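Local coordinates for probable Zn binding protein (Lactobacillus acidophilus, PDB 3Q69), which is of uncharacterised function but, as a Muc B2-like domain of a putative mucus-binding protein, probably takes part in mucus binding and may also bind zinc, at residues T72-M77 and E98-S103; I5-V10 and V85-F90; Q9-T14 and L33-S38. All blocks are in the same frame, centred on the assembly; numbering follows the deposited sequence.

Overall arrangement
Strand 2-19 opens the chain and serves two contacts. Contact 3 closes a hairpin by pairing it with strand 27-42; contact 2, starting from the same strand and sharing Gln9 and Val10, brings back the turn after strand 77-86. Contact 1 closes a later loop, where the end of strand 71-73 meets strand 96-104. It follows contact 3 in series but crosses contact 2, because residues 85-90 fall between its two segments. Contacts 2 and 3 have centres about 8 Å apart, whereas those of contacts 1 and 2 are about 33 Å apart, on opposite sides of the chain's centre. A probable hydrogen bond from Glu98 N to Thr14 O joins contacts 1 and 3 in the mixed sheet.

Contact 1: residues T72-M77 and E98-S103; sequences TADKPM and ETVIYS
Thr72 faces Ser103 as an antiparallel hydrogen-bonded pair and Ala73 faces Tyr102 as the adjoining non-hydrogen-bonded pair, their CA atoms 4.3 Å apart, before residues 74-76 turn off the strand. Ser103 N donates to Thr72 O at 3.0 Å in a nearly straight bond. Asp74 then grips Ile101 twice: its backbone N reaches Ile101 O at 2.7 Å, and its OD2 receives Ile101 N at 2.8 Å from above the carboxylate plane. CG of Asp74 sits between its own N and carbonyl carbon (chi1 57°), which sets it 3.3 Å from Ile101 N. A water donates to both Asp74 OD1 and Thr99 O. On the face that carries Ala73 and Tyr102, Ala73 CB lies 3.4 Å from Val100 CG1 and equally close to Tyr102 CE1, meeting the ring obliquely; the Tyr102 hydroxyl is bonded to Pro66 O. Lys75 CD lies against Glu98 OE1 at 3.3 Å, while Lys75 NZ, 4.4 Å from that oxygen, is too distant for a salt bridge but may still feel its charge. This is a short antiparallel edge strand of a mixed sheet, its exit marked by an aspartate side chain that accepts a main-chain N-H.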
loop_
_atom_site.group_PDB
_atom_site.type_symbol
_atom_site.label_atom_id
_atom_site.label_comp_id
_atom_site.label_asym_id
_atom_site.label_seq_id
_atom_site.Cartn_x
_atom_site.Cartn_y
_atom_site.Cartn_z
ATOM N N THR A 72 -3.089 -0.216 -26.307
ATOM C CA THR A 72 -3.938 -0.920 -25.353
ATOM C C THR A 72 -3.063 -1.421 -24.198
ATOM O O THR A 72 -1.998 -2.011 -24.416
ATOM C CB THR A 72 -4.644 -2.116 -26.006
ATOM O OG1 THR A 72 -3.678 -3.120 -26.327
ATOM C CG2 THR A 72 -5.362 -1.683 -27.280
ATOM N N ALA A 73 -3.518 -1.184 -22.970
ATOM C CA ALA A 73 -2.775 -1.587 -21.773
ATOM C C ALA A 73 -2.930 -3.072 -21.477
ATOM O O ALA A 73 -4.047 -3.597 -21.508
ATOM C CB ALA A 73 -3.252 -0.778 -20.572
ATOM N N ASP A 74 -1.820 -3.748 -21.185
ATOM C CA ASP A 74 -1.891 -5.168 -20.874
ATOM C C ASP A 74 -2.779 -5.412 -19.659
ATOM O O ASP A 74 -3.305 -6.500 -19.486
ATOM C CB ASP A 74 -0.487 -5.766 -20.661
ATOM C CG ASP A 74 0.314 -5.062 -19.580
ATOM O OD1 ASP A 74 1.439 -5.533 -19.289
ATOM O OD2 ASP A 74 -0.155 -4.042 -19.027
ATOM N N LYS A 75 -2.950 -4.387 -18.830
ATOM C CA LYS A 75 -3.796 -4.466 -17.638
ATOM C C LYS A 75 -4.738 -3.252 -17.643
ATOM O O LYS A 75 -4.419 -2.198 -17.087
ATOM C CB LYS A 75 -2.950 -4.455 -16.357
ATOM C CG LYS A 75 -1.900 -5.514 -16.277
ATOM C CD LYS A 75 -1.106 -5.376 -14.965
ATOM C CE LYS A 75 0.227 -6.115 -15.028
ATOM N NZ LYS A 75 0.028 -7.559 -15.319
ATOM N N PRO A 76 -5.921 -3.397 -18.267
ATOM C CA PRO A 76 -6.904 -2.312 -18.346
ATOM C C PRO A 76 -7.255 -1.707 -16.988
ATOM O O PRO A 76 -7.676 -0.555 -16.898
ATOM C CB PRO A 76 -8.102 -2.983 -19.020
ATOM C CG PRO A 76 -7.981 -4.406 -18.562
ATOM C CD PRO A 76 -6.516 -4.670 -18.716
HETATM N N MSE A 77 -7.091 -2.490 -15.930
HETATM C CA MSE A 77 -7.381 -2.015 -14.593
HETATM C C MSE A 77 -6.586 -2.783 -13.532
HETATM O O MSE A 77 -6.479 -4.009 -13.562
HETATM C CB MSE A 77 -8.868 -2.149 -14.295
HETATM C CG MSE A 77 -9.231 -1.680 -12.910
HETATM SE SE MSE A 77 -11.079 -2.086 -12.453
HETATM C CE MSE A 77 -10.790 -3.783 -11.579
ATOM N N GLU A 98 3.859 -2.128 -9.676
ATOM C CA GLU A 98 3.802 -2.856 -10.927
ATOM C C GLU A 98 3.777 -1.913 -12.122
ATOM O O GLU A 98 3.616 -0.693 -11.990
ATOM C CB GLU A 98 2.606 -3.830 -10.953
ATOM C CG GLU A 98 1.213 -3.275 -10.609
ATOM C CD GLU A 98 0.127 -4.356 -10.701
ATOM O OE1 GLU A 98 -0.114 -4.910 -11.808
ATOM O OE2 GLU A 98 -0.490 -4.659 -9.658
ATOM N N THR A 99 3.964 -2.480 -13.301
ATOM C CA THR A 99 3.962 -1.681 -14.500
ATOM C C THR A 99 2.895 -2.173 -15.458
ATOM O O THR A 99 2.696 -3.372 -15.624
ATOM C CB THR A 99 5.331 -1.760 -15.191
ATOM O OG1 THR A 99 6.364 -1.402 -14.260
ATOM C CG2 THR A 99 5.380 -0.828 -16.389
ATOM N N VAL A 100 2.214 -1.221 -16.080
ATOM C CA VAL A 100 1.200 -1.513 -17.066
ATOM C C VAL A 100 1.872 -1.201 -18.398
ATOM O O VAL A 100 2.415 -0.109 -18.572
ATOM C CB VAL A 100 -0.032 -0.611 -16.865
ATOM C CG1 VAL A 100 -1.118 -0.955 -17.899
ATOM C CG2 VAL A 100 -0.581 -0.805 -15.445
ATOM N N ILE A 101 1.824 -2.140 -19.342
ATOM C CA ILE A 101 2.464 -1.939 -20.642
ATOM C C ILE A 101 1.463 -1.687 -21.777
ATOM O O ILE A 101 0.453 -2.384 -21.913
ATOM C CB ILE A 101 3.355 -3.163 -20.993
ATOM C CG1 ILE A 101 4.502 -3.256 -19.987
ATOM C CG2 ILE A 101 3.891 -3.062 -22.414
ATOM C CD1 ILE A 101 5.425 -2.034 -19.997
ATOM N N TYR A 102 1.758 -0.691 -22.606
ATOM C CA TYR A 102 0.876 -0.357 -23.724
ATOM C C TYR A 102 1.429 -0.876 -25.048
ATOM O O TYR A 102 2.571 -0.605 -25.399
ATOM C CB TYR A 102 0.666 1.159 -23.802
ATOM C CG TYR A 102 -0.110 1.732 -22.636
ATOM C CD1 TYR A 102 -1.504 1.751 -22.650
ATOM C CD2 TYR A 102 0.548 2.238 -21.508
ATOM C CE1 TYR A 102 -2.231 2.259 -21.569
ATOM C CE2 TYR A 102 -0.161 2.744 -20.439
ATOM C CZ TYR A 102 -1.554 2.751 -20.467
ATOM O OH TYR A 102 -2.261 3.230 -19.377
ATOM N N SER A 103 0.613 -1.646 -25.760
ATOM C CA SER A 103 0.990 -2.200 -27.053
ATOM C C SER A 103 0.135 -1.592 -28.171
ATOM O O SER A 103 -1.099 -1.606 -28.088
ATOM C CB SER A 103 0.780 -3.713 -27.051
ATOM O OG SER A 103 1.671 -4.369 -26.169
HETATM O O HOH W 1 2.937 -6.315 -16.773
#

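Contact 2: residues I5-V10 and V85-F90; sequences IKRTQV and VDSKNF
The guanidinium of Arg7 lies flat on the ring of Phe90, with the two planes 5° apart and their centres separated by 4.4 Å. Arg7 CD sits 3.7 Å from the ring centroid in a CH-pi contact, while Phe90 CB lies over the centre of the guanidinium, 3.5 Å from NH2 of Arg7. Arg7 CG lies between its backbone N and carbonyl carbon (chi1 55°), and the chain runs extended from there to NE, spreading over the ring. The outer end of the ring abuts strand 2-19 itself: Phe90 CZ is 3.3 Å from Arg7 O, and Phe90 CE1 touches Gln9 CB at 3.6 Å. Packing is looser elsewhere. Gln9 CG and Val85 CG2 are 4.0 Å apart, and Arg7 NH1 makes a weak bond to Ser87 O at 3.2 Å, its stronger partner being Gln37 OE1. The CB of Thr8 points away on the exposed side of the strand, where its hydroxyl is bonded to that of Thr36. Arg7 also makes a cation-pi contact with Trp50, and its stack on Phe90 is an arginine-aromatic stack that joins the central mixed sheet to the turn leaving the two-stranded sheet.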
loop_
_atom_site.group_PDB
_atom_site.type_symbol
_atom_site.label_atom_id
_atom_site.label_comp_id
_atom_site.label_asym_id
_atom_site.label_seq_id
_atom_site.Cartn_x
_atom_site.Cartn_y
_atom_site.Cartn_z
ATOM N N ILE A 5 0.439 4.948 23.737
ATOM C CA ILE A 5 1.517 5.027 22.759
ATOM C C ILE A 5 0.907 4.532 21.446
ATOM O O ILE A 5 -0.204 3.989 21.437
ATOM C CB ILE A 5 2.741 4.141 23.158
ATOM C CG1 ILE A 5 2.283 2.703 23.418
ATOM C CG2 ILE A 5 3.456 4.732 24.377
ATOM C CD1 ILE A 5 3.418 1.690 23.578
ATOM N N LYS A 6 1.607 4.734 20.339
ATOM C CA LYS A 6 1.077 4.303 19.059
ATOM C C LYS A 6 2.194 4.103 18.058
ATOM O O LYS A 6 3.327 4.565 18.263
ATOM C CB LYS A 6 0.068 5.333 18.530
ATOM C CG LYS A 6 0.686 6.672 18.098
ATOM C CD LYS A 6 -0.379 7.742 17.890
ATOM C CE LYS A 6 0.260 9.066 17.579
ATOM N NZ LYS A 6 1.131 8.993 16.373
ATOM N N ARG A 7 1.893 3.359 17.001
ATOM C CA ARG A 7 2.881 3.116 15.958
ATOM C C ARG A 7 2.162 3.098 14.616
ATOM O O ARG A 7 1.014 2.673 14.516
ATOM C CB ARG A 7 3.647 1.799 16.207
ATOM C CG ARG A 7 2.776 0.557 16.369
ATOM C CD ARG A 7 3.626 -0.697 16.498
ATOM N NE ARG A 7 2.841 -1.869 16.854
ATOM C CZ ARG A 7 3.326 -3.103 16.960
ATOM N NH1 ARG A 7 2.515 -4.104 17.281
ATOM N NH2 ARG A 7 4.611 -3.341 16.772
ATOM N N THR A 8 2.853 3.575 13.585
ATOM C CA THR A 8 2.285 3.660 12.249
ATOM C C THR A 8 3.064 2.937 11.159
ATOM O O THR A 8 4.282 2.964 11.111
ATOM C CB THR A 8 2.147 5.125 11.828
ATOM O OG1 THR A 8 1.325 5.819 12.776
ATOM C CG2 THR A 8 1.519 5.225 10.439
ATOM N N GLN A 9 2.321 2.283 10.286
ATOM C CA GLN A 9 2.864 1.568 9.150
ATOM C C GLN A 9 2.176 2.187 7.943
ATOM O O GLN A 9 0.962 2.335 7.929
ATOM C CB GLN A 9 2.517 0.077 9.236
ATOM C CG GLN A 9 2.819 -0.725 7.959
ATOM C CD GLN A 9 4.308 -0.796 7.626
ATOM O OE1 GLN A 9 5.102 -1.419 8.352
ATOM N NE2 GLN A 9 4.693 -0.151 6.519
ATOM N N VAL A 10 2.957 2.571 6.942
ATOM C CA VAL A 10 2.416 3.155 5.730
ATOM C C VAL A 10 2.727 2.237 4.558
ATOM O O VAL A 10 3.882 1.911 4.335
ATOM C CB VAL A 10 3.044 4.543 5.455
ATOM C CG1 VAL A 10 2.361 5.201 4.272
ATOM C CG2 VAL A 10 2.950 5.419 6.702
ATOM N N VAL A 85 -2.327 -5.421 8.031
ATOM C CA VAL A 85 -1.190 -5.207 8.905
ATOM C C VAL A 85 -1.674 -5.674 10.262
ATOM O O VAL A 85 -2.748 -5.295 10.708
ATOM C CB VAL A 85 -0.817 -3.719 9.020
ATOM C CG1 VAL A 85 0.229 -3.531 10.158
ATOM C CG2 VAL A 85 -0.282 -3.213 7.717
ATOM N N ASP A 86 -0.891 -6.512 10.913
ATOM C CA ASP A 86 -1.259 -7.025 12.224
ATOM C C ASP A 86 -0.136 -6.724 13.207
ATOM O O ASP A 86 1.000 -6.385 12.831
ATOM C CB ASP A 86 -1.526 -8.532 12.154
ATOM C CG ASP A 86 -0.504 -9.254 11.306
ATOM O OD1 ASP A 86 0.705 -9.153 11.611
ATOM O OD2 ASP A 86 -0.902 -9.915 10.324
ATOM N N SER A 87 -0.460 -6.839 14.483
ATOM C CA SER A 87 0.520 -6.557 15.517
ATOM C C SER A 87 1.813 -7.385 15.441
ATOM O O SER A 87 2.905 -6.856 15.643
ATOM C CB SER A 87 -0.130 -6.749 16.872
ATOM O OG SER A 87 0.723 -6.311 17.904
ATOM N N LYS A 88 1.689 -8.674 15.133
ATOM C CA LYS A 88 2.841 -9.582 15.055
ATOM C C LYS A 88 3.828 -9.350 13.929
ATOM O O LYS A 88 4.963 -9.818 14.000
ATOM C CB LYS A 88 2.382 -11.044 14.981
ATOM C CG LYS A 88 2.206 -11.718 16.348
ATOM C CD LYS A 88 0.765 -11.627 16.841
ATOM C CE LYS A 88 -0.148 -12.596 16.078
ATOM N NZ LYS A 88 -1.460 -12.729 16.753
ATOM N N ASN A 89 3.410 -8.648 12.888
ATOM C CA ASN A 89 4.289 -8.389 11.754
ATOM C C ASN A 89 4.127 -6.920 11.390
ATOM O O ASN A 89 4.197 -6.540 10.213
ATOM C CB ASN A 89 3.889 -9.281 10.566
ATOM C CG ASN A 89 3.724 -10.755 10.958
ATOM O OD1 ASN A 89 4.692 -11.429 11.318
ATOM N ND2 ASN A 89 2.492 -11.252 10.894
ATOM N N PHE A 90 3.940 -6.091 12.410
ATOM C CA PHE A 90 3.726 -4.666 12.176
ATOM C C PHE A 90 4.838 -3.965 11.399
ATOM O O PHE A 90 4.573 -3.179 10.481
ATOM C CB PHE A 90 3.503 -3.929 13.502
ATOM C CG PHE A 90 2.914 -2.561 13.328
ATOM C CD1 PHE A 90 3.728 -1.469 13.007
ATOM C CD2 PHE A 90 1.543 -2.369 13.438
ATOM C CE1 PHE A 90 3.186 -0.220 12.785
ATOM C CE2 PHE A 90 0.975 -1.102 13.214
ATOM C CZ PHE A 90 1.803 -0.029 12.890
#

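Contact 3: residues Q9-T14 and L33-S38; sequences QVVTQT and LIFTQS
The Phe35 ring meets Gln9 O at its edge and in its plane, with CD2 of the ring 3.6 Å from that oxygen. Val11 CG2 approaches obliquely, reaching Phe35 CE2 at 3.8 Å. Phe35 CG is anti to its own carbonyl carbon (chi1 -60°), which puts it 4.1 Å from Gln9 O. Gln9 O both accepts the Phe35 N-H at 2.8 Å and borders the ring edge. Around this core Gln9 with Phe35, and Val11 with Leu33, form hydrogen-bonded antiparallel pairs, each with two bonds; Leu33 N to Val11 O is 2.7 Å. The intervening Val10 and Ile34 are a non-hydrogen-bonded pair, where Val10 CA comes within 3.4 Å of Leu33 O in a CA-H...O contact. The two faces differ in character. Gln9, Val11, Leu33 and Phe35 turn their CB atoms to the inner one, where Phe35 also touches Leu56 and Gln58 of strand 55-64 and Val83 and Val85 of strand 77-86, so the second sheet packs against it. Val10 and Ile34 lie on the exposed one, their CG1 atoms 4.2 Å apart in a light apolar touch. Segments 9-14 and 33-38 run 163° apart as a regular antiparallel hairpin, and strand 2-19 also pairs in parallel with strand 96-104; a first strand between a hairpin partner and a parallel last strand recalls the beta-grasp (ubiquitin-like) sheet, though this chain has no helix.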
loop_
_atom_site.group_PDB
_atom_site.type_symbol
_atom_site.label_atom_id
_atom_site.label_comp_id
_atom_site.label_asym_id
_atom_site.label_seq_id
_atom_site.Cartn_x
_atom_site.Cartn_y
_atom_site.Cartn_z
ATOM N N GLN A 9 2.321 2.283 10.286
ATOM C CA GLN A 9 2.864 1.568 9.150
ATOM C C GLN A 9 2.176 2.187 7.943
ATOM O O GLN A 9 0.962 2.335 7.929
ATOM C CB GLN A 9 2.517 0.077 9.236
ATOM C CG GLN A 9 2.819 -0.725 7.959
ATOM C CD GLN A 9 4.308 -0.796 7.626
ATOM O OE1 GLN A 9 5.102 -1.419 8.352
ATOM N NE2 GLN A 9 4.693 -0.151 6.519
ATOM N N VAL A 10 2.957 2.571 6.942
ATOM C CA VAL A 10 2.416 3.155 5.730
ATOM C C VAL A 10 2.727 2.237 4.558
ATOM O O VAL A 10 3.882 1.911 4.335
ATOM C CB VAL A 10 3.044 4.543 5.455
ATOM C CG1 VAL A 10 2.361 5.201 4.272
ATOM C CG2 VAL A 10 2.950 5.419 6.702
ATOM N N VAL A 11 1.700 1.822 3.823
ATOM C CA VAL A 11 1.891 0.969 2.667
ATOM C C VAL A 11 1.487 1.741 1.429
ATOM O O VAL A 11 0.401 2.297 1.367
ATOM C CB VAL A 11 1.035 -0.290 2.737
ATOM C CG1 VAL A 11 1.412 -1.208 1.587
ATOM C CG2 VAL A 11 1.235 -0.989 4.082
ATOM N N THR A 12 2.353 1.769 0.429
ATOM C CA THR A 12 2.020 2.510 -0.761
ATOM C C THR A 12 1.956 1.628 -1.990
ATOM O O THR A 12 2.590 0.595 -2.066
ATOM C CB THR A 12 3.054 3.628 -0.992
ATOM O OG1 THR A 12 4.241 3.063 -1.550
ATOM C CG2 THR A 12 3.413 4.291 0.338
ATOM N N GLN A 13 1.172 2.067 -2.961
ATOM C CA GLN A 13 1.015 1.368 -4.224
ATOM C C GLN A 13 1.526 2.285 -5.328
ATOM O O GLN A 13 1.041 3.398 -5.483
ATOM C CB GLN A 13 -0.456 1.041 -4.472
ATOM C CG GLN A 13 -0.697 0.338 -5.796
ATOM C CD GLN A 13 -2.156 0.231 -6.144
ATOM O OE1 GLN A 13 -2.856 1.235 -6.273
ATOM N NE2 GLN A 13 -2.629 -0.986 -6.300
ATOM N N THR A 14 2.519 1.816 -6.076
ATOM C CA THR A 14 3.097 2.591 -7.170
ATOM C C THR A 14 2.881 1.877 -8.492
ATOM O O THR A 14 3.401 0.793 -8.716
ATOM C CB THR A 14 4.606 2.815 -6.974
ATOM O OG1 THR A 14 4.828 3.550 -5.768
ATOM C CG2 THR A 14 5.185 3.584 -8.141
ATOM N N LEU A 33 -1.698 3.834 2.133
ATOM C CA LEU A 33 -2.629 3.355 3.145
ATOM C C LEU A 33 -1.869 3.469 4.461
ATOM O O LEU A 33 -0.762 2.933 4.619
ATOM C CB LEU A 33 -3.033 1.903 2.858
ATOM C CG LEU A 33 -3.881 1.706 1.598
ATOM C CD1 LEU A 33 -4.203 0.258 1.382
ATOM C CD2 LEU A 33 -5.121 2.543 1.705
ATOM N N ILE A 34 -2.458 4.188 5.405
ATOM C CA ILE A 34 -1.824 4.412 6.696
ATOM C C ILE A 34 -2.516 3.592 7.790
ATOM O O ILE A 34 -3.717 3.695 8.004
ATOM C CB ILE A 34 -1.862 5.910 7.017
ATOM C CG1 ILE A 34 -1.311 6.662 5.802
ATOM C CG2 ILE A 34 -1.039 6.223 8.283
ATOM C CD1 ILE A 34 -1.394 8.201 5.888
ATOM N N PHE A 35 -1.725 2.775 8.476
ATOM C CA PHE A 35 -2.199 1.896 9.538
ATOM C C PHE A 35 -1.590 2.319 10.875
ATOM O O PHE A 35 -0.362 2.407 11.018
ATOM C CB PHE A 35 -1.762 0.461 9.259
ATOM C CG PHE A 35 -2.277 -0.104 7.975
ATOM C CD1 PHE A 35 -3.311 -1.036 7.976
ATOM C CD2 PHE A 35 -1.730 0.287 6.762
ATOM C CE1 PHE A 35 -3.800 -1.584 6.771
ATOM C CE2 PHE A 35 -2.200 -0.244 5.555
ATOM C CZ PHE A 35 -3.236 -1.179 5.561
ATOM N N THR A 36 -2.440 2.570 11.861
ATOM C CA THR A 36 -1.949 2.995 13.157
ATOM C C THR A 36 -2.556 2.176 14.275
ATOM O O THR A 36 -3.771 2.122 14.424
ATOM C CB THR A 36 -2.256 4.494 13.432
ATOM O OG1 THR A 36 -1.514 5.308 12.521
ATOM C CG2 THR A 36 -1.823 4.889 14.866
ATOM N N GLN A 37 -1.702 1.522 15.053
ATOM C CA GLN A 37 -2.147 0.733 16.192
ATOM C C GLN A 37 -1.856 1.483 17.481
ATOM O O GLN A 37 -0.793 2.117 17.622
ATOM C CB GLN A 37 -1.433 -0.610 16.220
ATOM C CG GLN A 37 -1.595 -1.376 17.509
ATOM C CD GLN A 37 -0.938 -2.745 17.482
ATOM O OE1 GLN A 37 0.013 -2.978 16.740
ATOM N NE2 GLN A 37 -1.409 -3.640 18.330
ATOM N N SER A 38 -2.814 1.434 18.405
ATOM C CA SER A 38 -2.670 2.070 19.707
ATOM C C SER A 38 -2.272 1.030 20.750
ATOM O O SER A 38 -2.578 -0.149 20.630
ATOM C CB SER A 38 -3.974 2.728 20.148
ATOM O OG SER A 38 -4.256 3.861 19.348
#